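Local coordinates for glycoside hydrolase family 16 protein (Akkermansia muciniphila, PDB 6T2N) that probably acts as an endo-beta-galactosidase of glycoside hydrolase family 16, an O-glycanase that cuts within mucin O-glycan chains to begin mucin breakdown, at residues A[104-110]-A[126-132]; A[172-176]-A[255-261]. One frame throughout, in Å; residues are numbered along the deposited sequence.

Interaction 1: residues A[104-110]-A[126-132]; sequences THFEKFA and KFMPYTS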
# COMPACT_ATOMS: atom_id res chain seq x y z
N THR A 104 3.18 -14.90 -6.48
CA THR A 104 2.85 -14.41 -7.85
C THR A 104 3.27 -15.54 -8.76
O THR A 104 4.43 -16.01 -8.63
CB THR A 104 3.48 -13.05 -8.18
OG1 THR A 104 3.07 -12.06 -7.22
CG2 THR A 104 3.12 -12.62 -9.58
N HIS A 105 2.31 -16.03 -9.52
CA HIS A 105 2.44 -17.25 -10.35
C HIS A 105 2.09 -16.88 -11.77
O HIS A 105 0.96 -16.38 -11.96
CB HIS A 105 1.45 -18.36 -9.93
CG HIS A 105 1.66 -18.90 -8.57
ND1 HIS A 105 2.54 -19.89 -8.34
CD2 HIS A 105 1.08 -18.59 -7.39
CE1 HIS A 105 2.52 -20.17 -7.05
NE2 HIS A 105 1.63 -19.40 -6.44
N PHE A 106 2.99 -17.14 -12.71
CA PHE A 106 2.66 -17.19 -14.16
C PHE A 106 1.60 -18.28 -14.35
O PHE A 106 1.94 -19.43 -14.22
CB PHE A 106 3.93 -17.45 -14.96
CG PHE A 106 3.63 -17.67 -16.41
CD1 PHE A 106 3.41 -16.58 -17.24
CD2 PHE A 106 3.51 -18.95 -16.93
CE1 PHE A 106 3.11 -16.79 -18.58
CE2 PHE A 106 3.20 -19.14 -18.26
CZ PHE A 106 3.00 -18.06 -19.08
N GLU A 107 0.34 -17.92 -14.59
CA GLU A 107 -0.80 -18.87 -14.59
C GLU A 107 -2.03 -18.16 -15.16
O GLU A 107 -2.56 -17.22 -14.55
CB GLU A 107 -1.02 -19.41 -13.18
CG GLU A 107 -2.47 -19.71 -12.91
CD GLU A 107 -2.80 -20.07 -11.47
OE1 GLU A 107 -2.21 -19.47 -10.54
OE2 GLU A 107 -3.68 -20.91 -11.28
N LYS A 108 -2.47 -18.56 -16.35
CA LYS A 108 -3.63 -17.93 -17.01
C LYS A 108 -4.85 -18.22 -16.16
O LYS A 108 -5.07 -19.39 -15.83
CB LYS A 108 -3.79 -18.47 -18.42
CG LYS A 108 -4.98 -17.94 -19.21
CD LYS A 108 -4.94 -18.44 -20.61
CE LYS A 108 -6.19 -18.12 -21.39
NZ LYS A 108 -6.21 -18.89 -22.66
N PHE A 109 -5.64 -17.20 -15.86
CA PHE A 109 -6.70 -17.29 -14.83
C PHE A 109 -7.76 -16.23 -15.11
O PHE A 109 -7.38 -15.10 -15.48
CB PHE A 109 -6.09 -17.15 -13.44
CG PHE A 109 -6.98 -17.50 -12.28
CD1 PHE A 109 -7.79 -16.55 -11.69
CD2 PHE A 109 -6.99 -18.79 -11.76
CE1 PHE A 109 -8.58 -16.86 -10.59
CE2 PHE A 109 -7.80 -19.10 -10.66
CZ PHE A 109 -8.57 -18.12 -10.06
N ALA A 110 -9.03 -16.60 -15.00
CA ALA A 110 -10.16 -15.75 -15.41
C ALA A 110 -10.27 -14.56 -14.45
O ALA A 110 -10.01 -14.75 -13.25
CB ALA A 110 -11.42 -16.55 -15.48
N LYS A 126 -10.85 -11.01 -20.52
CA LYS A 126 -11.44 -12.25 -19.96
C LYS A 126 -10.45 -12.82 -18.95
O LYS A 126 -10.80 -12.97 -17.76
CB LYS A 126 -11.82 -13.25 -21.05
CG LYS A 126 -12.89 -14.26 -20.62
CD LYS A 126 -13.53 -15.08 -21.76
CE LYS A 126 -14.67 -15.98 -21.30
NZ LYS A 126 -14.49 -17.37 -21.76
N PHE A 127 -9.24 -13.10 -19.42
CA PHE A 127 -8.17 -13.80 -18.67
C PHE A 127 -6.97 -12.88 -18.48
O PHE A 127 -6.76 -11.97 -19.30
CB PHE A 127 -7.70 -15.03 -19.46
CG PHE A 127 -8.72 -16.13 -19.58
CD1 PHE A 127 -8.88 -17.07 -18.57
CD2 PHE A 127 -9.51 -16.25 -20.71
CE1 PHE A 127 -9.80 -18.10 -18.69
CE2 PHE A 127 -10.43 -17.28 -20.84
CZ PHE A 127 -10.56 -18.21 -19.83
N MET A 128 -6.19 -13.11 -17.43
CA MET A 128 -4.85 -12.51 -17.25
C MET A 128 -3.85 -13.65 -17.26
O MET A 128 -4.22 -14.72 -16.79
CB MET A 128 -4.80 -11.76 -15.92
CG MET A 128 -5.43 -10.36 -15.99
SD MET A 128 -4.51 -9.29 -17.10
CE MET A 128 -4.65 -7.74 -16.21
N PRO A 129 -2.61 -13.52 -17.79
CA PRO A 129 -1.55 -14.48 -17.45
C PRO A 129 -1.32 -14.09 -15.98
O PRO A 129 -1.88 -13.06 -15.61
CB PRO A 129 -0.41 -14.12 -18.42
CG PRO A 129 -0.61 -12.65 -18.71
CD PRO A 129 -2.10 -12.40 -18.60
N TYR A 130 -0.50 -14.73 -15.18
CA TYR A 130 -0.15 -14.08 -13.82
C TYR A 130 -1.31 -13.75 -12.82
O TYR A 130 -2.17 -12.93 -13.02
CB TYR A 130 0.56 -12.71 -13.84
CG TYR A 130 1.96 -12.77 -14.43
CD1 TYR A 130 3.04 -13.40 -13.75
CD2 TYR A 130 2.13 -12.47 -15.76
CE1 TYR A 130 4.29 -13.64 -14.36
CE2 TYR A 130 3.36 -12.72 -16.39
CZ TYR A 130 4.44 -13.30 -15.69
OH TYR A 130 5.59 -13.48 -16.40
N THR A 131 -1.27 -14.57 -11.72
CA THR A 131 -2.12 -14.45 -10.51
C THR A 131 -1.18 -13.90 -9.45
O THR A 131 0.03 -14.11 -9.57
CB THR A 131 -2.73 -15.82 -10.17
OG1 THR A 131 -1.67 -16.76 -10.08
CG2 THR A 131 -3.67 -16.34 -11.23
N SER A 132 -1.71 -13.15 -8.51
CA SER A 132 -0.91 -12.73 -7.34
C SER A 132 -1.90 -12.49 -6.21
O SER A 132 -3.12 -12.75 -6.46
CB SER A 132 -0.03 -11.53 -7.69
OG SER A 132 0.90 -11.24 -6.64
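E107 and T131 meet through their side-chain ends: T131 OG1 donates to E107 OE1 at 2.8 Å, reaching the anti side of the carboxylate from 34° out of its plane. With chi1 at 54°, OG1 of T131 sits between its backbone N and carbonyl carbon, which leaves CG2 anti to the carbonyl carbon, packed against F109 CB. OE1 of E107 also forms salt bridges with K91 and R89, and OG1 of T131 bonds to N92. Cutting E107 back to an alanine is likely to leave those two basic side chains without this counter-charge and T131 OG1 without its acceptor. Segment 104-110 leaves strand 99-104 of the antiparallel sheet and runs into the short strand 109-110, antiparallel to 127-136 at the margin of the mixed sheet of the family 16 beta-sandwich. H105 and T131 form one hydrogen-bonded pair (H105 N to T131 O 3.0 Å), F109 and M128 another (M128 N to F109 O 3.0 Å), with a one-residue slip between them. At that slip F106 turns the edge of its ring onto the face of Y130, a T-shaped pair with centroids 5.5 Å apart and planes at 75°; Y130 OH is hydrogen-bonded to P284 O. The extended chain of K108 lies across one face of F127, its CE 3.7 Å from F127 CG and its NZ 4.8 Å from the ring centroid, CH-pi and cation-pi contacts together.

Interaction 2: residues A[172-176]-A[255-261]; sequences WGWPV and YANGAGN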
# COMPACT_ATOMS: atom_id res chain seq x y z
N TRP A 172 -13.80 12.38 -1.47
CA TRP A 172 -13.05 12.56 -2.73
C TRP A 172 -12.80 11.20 -3.35
O TRP A 172 -12.74 10.25 -2.58
CB TRP A 172 -11.73 13.31 -2.52
CG TRP A 172 -12.01 14.73 -2.18
CD1 TRP A 172 -12.81 15.58 -2.88
CD2 TRP A 172 -11.60 15.42 -0.99
NE1 TRP A 172 -12.92 16.76 -2.20
CE2 TRP A 172 -12.17 16.70 -1.05
CE3 TRP A 172 -10.79 15.08 0.10
CZ2 TRP A 172 -11.93 17.66 -0.08
CZ3 TRP A 172 -10.57 16.01 1.08
CH2 TRP A 172 -11.15 17.28 0.99
N GLY A 173 -12.66 11.16 -4.68
CA GLY A 173 -12.20 10.00 -5.47
C GLY A 173 -10.80 10.26 -5.96
O GLY A 173 -10.37 11.44 -5.83
N TRP A 174 -10.11 9.24 -6.49
CA TRP A 174 -8.65 9.32 -6.75
C TRP A 174 -8.35 10.37 -7.81
O TRP A 174 -9.06 10.45 -8.80
CB TRP A 174 -8.16 7.97 -7.18
CG TRP A 174 -6.67 7.84 -7.14
CD1 TRP A 174 -5.89 7.34 -6.13
CD2 TRP A 174 -5.77 8.19 -8.21
NE1 TRP A 174 -4.56 7.38 -6.49
CE2 TRP A 174 -4.47 7.89 -7.76
CE3 TRP A 174 -5.95 8.72 -9.48
CZ2 TRP A 174 -3.36 8.13 -8.55
CZ3 TRP A 174 -4.86 8.91 -10.29
CH2 TRP A 174 -3.57 8.61 -9.82
N PRO A 175 -7.29 11.20 -7.72
CA PRO A 175 -6.28 11.18 -6.64
C PRO A 175 -6.51 12.15 -5.48
O PRO A 175 -5.62 12.31 -4.62
CB PRO A 175 -5.01 11.68 -7.34
CG PRO A 175 -5.47 12.30 -8.65
CD PRO A 175 -6.98 12.18 -8.76
N VAL A 176 -7.69 12.79 -5.49
CA VAL A 176 -7.99 13.92 -4.59
C VAL A 176 -8.15 13.34 -3.20
O VAL A 176 -7.89 14.05 -2.26
CB VAL A 176 -9.21 14.70 -5.10
CG1 VAL A 176 -9.59 15.87 -4.22
CG2 VAL A 176 -9.02 15.19 -6.53
N TYR A 255 -6.48 22.18 0.61
CA TYR A 255 -7.19 22.32 -0.69
C TYR A 255 -7.92 23.65 -0.66
O TYR A 255 -8.34 23.97 0.44
CB TYR A 255 -8.21 21.20 -0.94
CG TYR A 255 -7.68 19.86 -1.39
CD1 TYR A 255 -6.52 19.74 -2.15
CD2 TYR A 255 -8.38 18.70 -1.10
CE1 TYR A 255 -6.07 18.51 -2.59
CE2 TYR A 255 -7.92 17.46 -1.49
CZ TYR A 255 -6.77 17.37 -2.25
OH TYR A 255 -6.32 16.17 -2.66
N ALA A 256 -8.15 24.26 -1.83
CA ALA A 256 -8.73 25.60 -2.07
C ALA A 256 -10.14 25.71 -1.50
O ALA A 256 -10.84 24.63 -1.46
CB ALA A 256 -8.75 25.91 -3.55
N ASN A 257 -10.51 26.97 -1.14
CA ASN A 257 -11.80 27.43 -0.53
C ASN A 257 -11.87 26.87 0.97
O ASN A 257 -10.97 26.78 1.85
CB ASN A 257 -12.97 27.00 -1.42
CG ASN A 257 -12.75 27.53 -2.82
OD1 ASN A 257 -12.95 28.72 -3.09
ND2 ASN A 257 -12.30 26.65 -3.70
N GLY A 258 -13.01 26.13 1.16
CA GLY A 258 -13.13 25.16 2.28
C GLY A 258 -12.38 23.88 1.97
O GLY A 258 -11.25 23.68 2.47
N ALA A 259 -12.93 23.09 1.07
CA ALA A 259 -12.53 21.69 0.82
C ALA A 259 -11.81 21.10 2.07
O ALA A 259 -12.51 20.50 2.86
CB ALA A 259 -11.74 21.68 -0.47
N GLY A 260 -10.47 21.24 2.20
CA GLY A 260 -9.66 21.02 3.41
C GLY A 260 -8.95 19.66 3.45
O GLY A 260 -9.52 18.72 4.01
N ASN A 261 -7.72 19.57 2.94
CA ASN A 261 -6.68 18.57 3.34
C ASN A 261 -7.12 17.10 3.30
O ASN A 261 -7.72 16.58 4.24
CB ASN A 261 -6.10 18.83 4.73
CG ASN A 261 -4.60 18.84 4.64
OD1 ASN A 261 -3.97 19.90 4.80
ND2 ASN A 261 -4.05 17.71 4.23
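Y255 OH donates a 2.7 Å hydrogen bond to V176 O, and S200 N makes a weak one with the same hydroxyl. The carbonyl is approached at a C=O...donor angle of 119°, with the donor only slightly tilted from the carbonyl plane. The contact joins two connecting loops of the family 16 beta-jelly roll: 172-176 lies between strands 160-168 and 179-181, while the loop containing 255-261 links strands 243-249 and 267-275. Y255 presents the edge of its ring to the face of the six-membered ring of W172 in a T-shaped stack, planes at 89° and centroids 5.1 Å apart; the closest atoms are Y255 CD2 and W172 CH2, at 3.7 Å. The indole gets there because W172 CG stands anti to the carbonyl carbon (chi1 -69°), on a CB that already points toward the other loop. V176 CG1 lies over the same indole face, near its rim, and meets Y255 CE2 at 3.6 Å, so the valine fills the angle between the two rings while its carbonyl holds the phenol. The hydrogen bond and this packing together fix the direction of the tyrosine side chain. In the 172-176 loop the peptide before P175 is cis. NE1 of W174 bonds to E179, which begins an E-x-D-x-x-E sequence, the motif that in family 16 enzymes supplies the nucleophile and the acid/base, so the loop probably borders the active site. The far end of the indole is met by segment 255-261 through a backbone oxygen and a methyl group: G260 O lies in the plane of the ring at its edge, 3.7 Å from W172 CH2, and A259 CB approaches W172 CZ2 at 4.0 Å.

The two contacts come in series along the chain, interaction 1 closing at residue 132 before interaction 2 opens at 172. Their centres are 36 Å apart and their nearest atoms about 18 Å, so they do not touch. The mixed sheet connects them: strand 127-136, which holds most of 126-132, pairs with strand 267-275, which in turn pairs with strand 160-168. Both loops of interaction 2 adjoin this pair of strands, 172-176 following 160-168 and 255-261 preceding 267-275. Interaction 1 thus joins the end of strand 99-104 of the antiparallel sheet to the mixed sheet, whereas interaction 2 ties a loop within the mixed sheet (172-176) to one that crosses from the antiparallel sheet (255-261).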